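Local coordinates for iron-sulfur cluster assembly scaffold protein IscU (Streptococcus pyogenes, PDB 1SU0) that probably serves as a scaffold on which IscS assembles iron-sulfur clusters before they are passed to other proteins, and binds one zinc ion in the crystal, at residues K49-E52 and D53-E56; I80-S83 and K84-L88. All blocks are in the same frame, centred on the assembly; numbering follows the deposited sequence.

Contact 1. Residues K49-E52 and D53-E56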
ATOM      1  N   LYS A  49      -6.191  12.707   2.513  1.00 24.75           N
ATOM      2  CA  LYS A  49      -6.313  14.152   2.413  1.00 24.81           C
ATOM      3  C   LYS A  49      -5.555  14.650   1.180  1.00 24.73           C
ATOM      4  O   LYS A  49      -4.431  14.225   0.924  1.00 24.68           O
ATOM      5  CB  LYS A  49      -5.737  14.788   3.680  1.00 24.84           C
ATOM      6  CG  LYS A  49      -5.908  16.289   3.791  1.00 24.76           C
ATOM      7  CD  LYS A  49      -5.392  16.779   5.134  1.00 24.63           C
ATOM      8  CE  LYS A  49      -5.396  18.290   5.207  1.00 24.79           C
ATOM      9  NZ  LYS A  49      -6.771  18.840   5.079  1.00 24.87           N
ATOM     10  N   PHE A  50      -6.199  15.520   0.414  1.00 24.75           N
ATOM     11  CA  PHE A  50      -5.558  16.261  -0.671  1.00 24.99           C
ATOM     12  C   PHE A  50      -5.718  17.754  -0.376  1.00 24.98           C
ATOM     13  O   PHE A  50      -6.822  18.201  -0.053  1.00 25.01           O
ATOM     14  CB  PHE A  50      -6.207  15.931  -2.022  1.00 24.99           C
ATOM     15  CG  PHE A  50      -6.463  14.466  -2.230  1.00 25.72           C
ATOM     16  CD1 PHE A  50      -7.604  13.866  -1.698  1.00 25.60           C
ATOM     17  CD2 PHE A  50      -5.559  13.678  -2.947  1.00 26.03           C
ATOM     18  CE1 PHE A  50      -7.844  12.514  -1.880  1.00 25.64           C
ATOM     19  CE2 PHE A  50      -5.793  12.312  -3.130  1.00 25.64           C
ATOM     20  CZ  PHE A  50      -6.933  11.732  -2.599  1.00 25.68           C
ATOM     21  N   ASP A  51      -4.625  18.510  -0.456  1.00 24.92           N
ATOM     22  CA  ASP A  51      -4.681  19.963  -0.271  1.00 24.94           C
ATOM     23  C   ASP A  51      -4.693  20.640  -1.633  1.00 24.83           C
ATOM     24  O   ASP A  51      -5.470  21.565  -1.872  1.00 24.80           O
ATOM     25  CB  ASP A  51      -3.520  20.455   0.613  1.00 25.00           C
ATOM     26  CG  ASP A  51      -2.439  21.186  -0.164  1.00 24.70           C
ATOM     27  OD1 ASP A  51      -2.533  22.422  -0.298  1.00 24.51           O
ATOM     28  OD2 ASP A  51      -1.455  20.607  -0.665  1.00 24.56           O
ATOM     29  N   GLU A  52      -3.823  20.158  -2.515  1.00 24.72           N
ATOM     30  CA  GLU A  52      -3.792  20.564  -3.911  1.00 24.63           C
ATOM     31  C   GLU A  52      -4.303  19.337  -4.679  1.00 24.60           C
ATOM     32  O   GLU A  52      -5.183  18.611  -4.192  1.00 24.29           O
ATOM     33  CB  GLU A  52      -2.351  20.945  -4.298  1.00 24.50           C
ATOM     34  CG  GLU A  52      -2.218  21.863  -5.503  1.00 24.43           C
ATOM     35  CD  GLU A  52      -2.301  23.339  -5.156  1.00 24.24           C
ATOM     36  OE1 GLU A  52      -2.215  24.163  -6.088  1.00 23.33           O
ATOM     37  OE2 GLU A  52      -2.454  23.680  -3.964  1.00 24.15           O
ATOM     38  N   ASP A  53      -3.754  19.106  -5.870  1.00 24.62           N
ATOM     39  CA  ASP A  53      -3.906  17.831  -6.561  1.00 24.53           C
ATOM     40  C   ASP A  53      -3.084  16.746  -5.833  1.00 24.43           C
ATOM     41  O   ASP A  53      -3.315  15.552  -6.019  1.00 24.15           O
ATOM     42  CB  ASP A  53      -3.454  17.980  -8.026  1.00 24.47           C
ATOM     43  CG  ASP A  53      -4.080  16.943  -8.944  1.00 24.42           C
ATOM     44  OD1 ASP A  53      -3.376  16.464  -9.859  1.00 24.27           O
ATOM     45  OD2 ASP A  53      -5.264  16.545  -8.827  1.00 23.66           O
ATOM     46  N   LYS A  54      -2.131  17.176  -5.007  1.00 24.43           N
ATOM     47  CA  LYS A  54      -1.268  16.273  -4.257  1.00 24.69           C
ATOM     48  C   LYS A  54      -1.955  15.677  -3.026  1.00 24.66           C
ATOM     49  O   LYS A  54      -3.063  16.069  -2.663  1.00 24.54           O
ATOM     50  CB  LYS A  54       0.014  17.003  -3.833  1.00 24.85           C
ATOM     51  CG  LYS A  54      -0.107  17.856  -2.559  1.00 25.08           C
ATOM     52  CD  LYS A  54       1.216  17.911  -1.803  1.00 25.54           C
ATOM     53  CE  LYS A  54       1.146  18.841  -0.600  1.00 25.57           C
ATOM     54  NZ  LYS A  54       1.188  20.289  -0.998  1.00 26.42           N
ATOM     55  N   ILE A  55      -1.269  14.732  -2.390  1.00 24.71           N
ATOM     56  CA  ILE A  55      -1.750  14.098  -1.166  1.00 24.72           C
ATOM     57  C   ILE A  55      -1.081  14.788   0.035  1.00 24.97           C
ATOM     58  O   ILE A  55       0.100  14.585   0.307  1.00 24.92           O
ATOM     59  CB  ILE A  55      -1.481  12.564  -1.202  1.00 24.54           C
ATOM     60  CG1 ILE A  55      -2.388  11.896  -2.242  1.00 24.12           C
ATOM     61  CG2 ILE A  55      -1.701  11.923   0.166  1.00 24.66           C
ATOM     62  CD1 ILE A  55      -1.924  10.524  -2.697  1.00 23.07           C
ATOM     63  N   GLU A  56      -1.844  15.645   0.714  1.00 25.19           N
ATOM     64  CA  GLU A  56      -1.401  16.303   1.946  1.00 25.16           C
ATOM     65  C   GLU A  56      -1.027  15.242   2.981  1.00 24.78           C
ATOM     66  O   GLU A  56       0.108  15.198   3.454  1.00 24.47           O
ATOM     67  CB  GLU A  56      -2.517  17.217   2.499  1.00 25.43           C
ATOM     68  CG  GLU A  56      -2.062  18.568   3.064  1.00 26.06           C
ATOM     69  CD  GLU A  56      -1.569  18.516   4.505  1.00 26.93           C
ATOM     70  OE1 GLU A  56      -1.849  17.520   5.220  1.00 26.96           O
ATOM     71  OE2 GLU A  56      -0.908  19.496   4.931  1.00 27.39           O
TER

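Contact 2. Residues I80-S83 and K84-L88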
ATOM      1  N   ILE A  80       2.625   9.438  -0.274  1.00 26.42           N
ATOM      2  CA  ILE A  80       2.359  10.645   0.478  1.00 26.98           C
ATOM      3  C   ILE A  80       2.976  11.818  -0.275  1.00 27.42           C
ATOM      4  O   ILE A  80       4.190  11.878  -0.502  1.00 27.76           O
ATOM      5  CB  ILE A  80       2.860  10.507   1.964  1.00 26.94           C
ATOM      6  CG1 ILE A  80       2.174  11.521   2.893  1.00 26.46           C
ATOM      7  CG2 ILE A  80       4.375  10.590   2.075  1.00 27.59           C
ATOM      8  CD1 ILE A  80       2.147  12.922   2.393  1.00 26.79           C
ATOM      9  N   GLY A  81       2.096  12.722  -0.697  1.00 27.87           N
ATOM     10  CA  GLY A  81       2.473  13.954  -1.357  1.00 27.95           C
ATOM     11  C   GLY A  81       2.757  13.779  -2.819  1.00 28.20           C
ATOM     12  O   GLY A  81       3.685  14.422  -3.318  1.00 29.26           O
ATOM     13  N   LYS A  82       1.958  12.966  -3.523  1.00 27.96           N
ATOM     14  CA  LYS A  82       2.269  12.644  -4.923  1.00 27.71           C
ATOM     15  C   LYS A  82       1.338  13.295  -5.947  1.00 27.59           C
ATOM     16  O   LYS A  82       1.678  14.361  -6.463  1.00 28.53           O
ATOM     17  CB  LYS A  82       2.356  11.128  -5.131  1.00 27.66           C
ATOM     18  CG  LYS A  82       3.612  10.502  -4.529  1.00 27.02           C
ATOM     19  CD  LYS A  82       4.853  10.812  -5.352  1.00 26.18           C
ATOM     20  CE  LYS A  82       6.060  10.043  -4.867  1.00 25.36           C
ATOM     21  NZ  LYS A  82       6.447  10.490  -3.514  1.00 25.70           N
ATOM     22  N   SER A  83       0.195  12.683  -6.257  1.00 27.02           N
ATOM     23  CA  SER A  83      -0.674  13.166  -7.344  1.00 26.56           C
ATOM     24  C   SER A  83      -1.610  12.059  -7.800  1.00 26.10           C
ATOM     25  O   SER A  83      -1.188  10.913  -7.942  1.00 25.87           O
ATOM     26  CB  SER A  83       0.167  13.717  -8.546  1.00 26.80           C
ATOM     27  OG  SER A  83      -0.336  13.376  -9.828  1.00 26.52           O
ATOM     28  N   LYS A  84      -2.877  12.394  -8.040  1.00 25.73           N
ATOM     29  CA  LYS A  84      -3.822  11.426  -8.601  1.00 25.64           C
ATOM     30  C   LYS A  84      -3.062  10.503  -9.550  1.00 25.21           C
ATOM     31  O   LYS A  84      -3.093   9.276  -9.402  1.00 25.17           O
ATOM     32  CB  LYS A  84      -5.016  12.105  -9.336  1.00 25.88           C
ATOM     33  CG  LYS A  84      -4.769  12.663 -10.799  1.00 26.91           C
ATOM     34  CD  LYS A  84      -6.040  13.273 -11.382  1.00 27.62           C
ATOM     35  CE  LYS A  84      -5.903  13.583 -12.860  1.00 28.47           C
ATOM     36  NZ  LYS A  84      -7.049  14.399 -13.392  1.00 28.05           N
ATOM     37  N   GLU A  85      -2.337  11.119 -10.482  1.00 24.37           N
ATOM     38  CA  GLU A  85      -1.670  10.400 -11.546  1.00 24.13           C
ATOM     39  C   GLU A  85      -0.361   9.758 -11.103  1.00 23.57           C
ATOM     40  O   GLU A  85      -0.100   8.627 -11.474  1.00 23.23           O
ATOM     41  CB  GLU A  85      -1.418  11.321 -12.727  1.00 24.19           C
ATOM     42  CG  GLU A  85      -2.184  10.932 -13.976  1.00 25.00           C
ATOM     43  CD  GLU A  85      -1.568  11.540 -15.227  1.00 25.57           C
ATOM     44  OE1 GLU A  85      -1.677  12.778 -15.387  1.00 24.77           O
ATOM     45  OE2 GLU A  85      -0.972  10.779 -16.029  1.00 25.60           O
ATOM     46  N   GLU A  86       0.457  10.471 -10.332  1.00 23.03           N
ATOM     47  CA  GLU A  86       1.700   9.899  -9.834  1.00 23.38           C
ATOM     48  C   GLU A  86       1.417   8.656  -8.994  1.00 23.18           C
ATOM     49  O   GLU A  86       1.877   7.564  -9.313  1.00 22.65           O
ATOM     50  CB  GLU A  86       2.480  10.906  -9.000  1.00 23.40           C
ATOM     51  CG  GLU A  86       3.160  11.960  -9.841  1.00 26.50           C
ATOM     52  CD  GLU A  86       4.241  12.709  -9.095  1.00 28.69           C
ATOM     53  OE1 GLU A  86       5.212  13.104  -9.763  1.00 29.05           O
ATOM     54  OE2 GLU A  86       4.115  12.905  -7.859  1.00 30.68           O
ATOM     55  N   ALA A  87       0.657   8.850  -7.918  1.00 22.86           N
ATOM     56  CA  ALA A  87       0.188   7.758  -7.078  1.00 22.58           C
ATOM     57  C   ALA A  87      -0.356   6.611  -7.918  1.00 22.30           C
ATOM     58  O   ALA A  87      -0.015   5.468  -7.691  1.00 22.57           O
ATOM     59  CB  ALA A  87      -0.864   8.261  -6.112  1.00 22.16           C
ATOM     60  N   LEU A  88      -1.178   6.923  -8.908  1.00 22.27           N
ATOM     61  CA  LEU A  88      -1.809   5.890  -9.729  1.00 22.53           C
ATOM     62  C   LEU A  88      -0.801   5.128 -10.582  1.00 22.38           C
ATOM     63  O   LEU A  88      -1.006   3.964 -10.905  1.00 22.41           O
ATOM     64  CB  LEU A  88      -2.896   6.489 -10.634  1.00 22.71           C
ATOM     65  CG  LEU A  88      -4.340   6.080 -10.331  1.00 23.70           C
ATOM     66  CD1 LEU A  88      -4.787   6.501  -8.925  1.00 23.96           C
ATOM     67  CD2 LEU A  88      -5.271   6.667 -11.390  1.00 23.66           C
TER

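Contact 1. Residues K49-E52 and D53-E56
Asp51 and Lys54 form the salt bridge across this turn. The lysine amine NZ bonds to OD2 of Asp51 at 2.7 Å, reaching that oxygen nearly along its C-O axis. The lysine chain bends at chi2 and again at chi4 (-76°), the second bend turning NZ to the oxygen; CE of Lys54 lies 3.1 Å from OD2 of Asp51. Apolar contact lies further along the strands: the Phe50 ring and Ile55 run side by side in the same direction, with CE2 of Phe50 3.5 Å from CG1 of Ile55. The geometry is that of a beta hairpin, where strand 43-50 reverses into strand 55-63 and Lys49 continues the pairing through a backbone hydrogen bond with Asp57. Weak CA-H...O contacts add to the fit: CA of Phe50 sits 3.2 Å from O of Lys54, a carbonyl oxygen that also lies at the ring's edge, near its plane. On the exposed surface the aliphatic part of Lys49 runs beside Glu56, its CD 3.6 Å from OE1, while NZ of Lys49 stays 5.1 Å from that oxygen, an attraction probably felt only at long range. CB of Asp51 packs on CG of Glu56 at 3.4 Å.

Contact 2. Residues I80-S83 and K84-L88
Ser83 meets the first turn of the following helix with both its hydroxyl and its carbonyl, and its short side chain can be followed outward atom by atom. CB comes first: it rests 3.7 Å from CB of Glu86, and CG of the same glutamate packs against it as well, so the serine methylene lies along the root of a residue three positions ahead. One bond further, OG turns to the backbone. OG of Ser83 accepts from N of Glu86 at 3.1 Å, with an almost straight N-H...O angle of 173°, and takes a second, weak bond from N of Glu85, bent to 127°. Ser83 stands at the N-cap position of helix 84-97, and its hydroxyl makes the capping bonds to these two amide groups. The serine carbonyl is engaged too, in an i to i+4 bond: N of Ala87 gives a hydrogen bond to O of Ser83 at 2.8 Å, lying in the carbonyl plane.

Glu86 leaves this backbone with CG beside its own N (chi1 -75°), which carries the otherwise extended chain back over the serine toward Lys82. The two long side chains cross at about a right angle. OE2 of Glu86 comes 3.2 Å from the carbonyl O of Lys82, two acceptors with no hydrogen bond between them. Within the lysine side chain it meets methylenes, lying 3.3 Å from CD of Lys82; NZ of the lysine remains 5.5 Å from OE2, and any attraction between the charges is probably modest. On another side of the helical turn, Ala87 is buried against Leu135 and Ile139 of helix 122-139, while Lys84 and Leu88 also touch Ile139.

From the N terminus the chain first reaches contact 1, where residues 49-56 close the turn of the hairpin and return strand 43-50 as strand 55-63. It then runs through that strand and helix 66-79 before contact 2, at residues 80-88, turns it into helix 84-97. The two are local closures in series, neither enclosing nor crossing the other. In space, however, their centres lie about 9 Å apart: CD1 of Ile80 packs 3.2 Å from O of Glu56, and the backbone at Gly81 lies against Ile55. The hairpin end of the sheet thereby meets the connection between two helices, away from the zinc site.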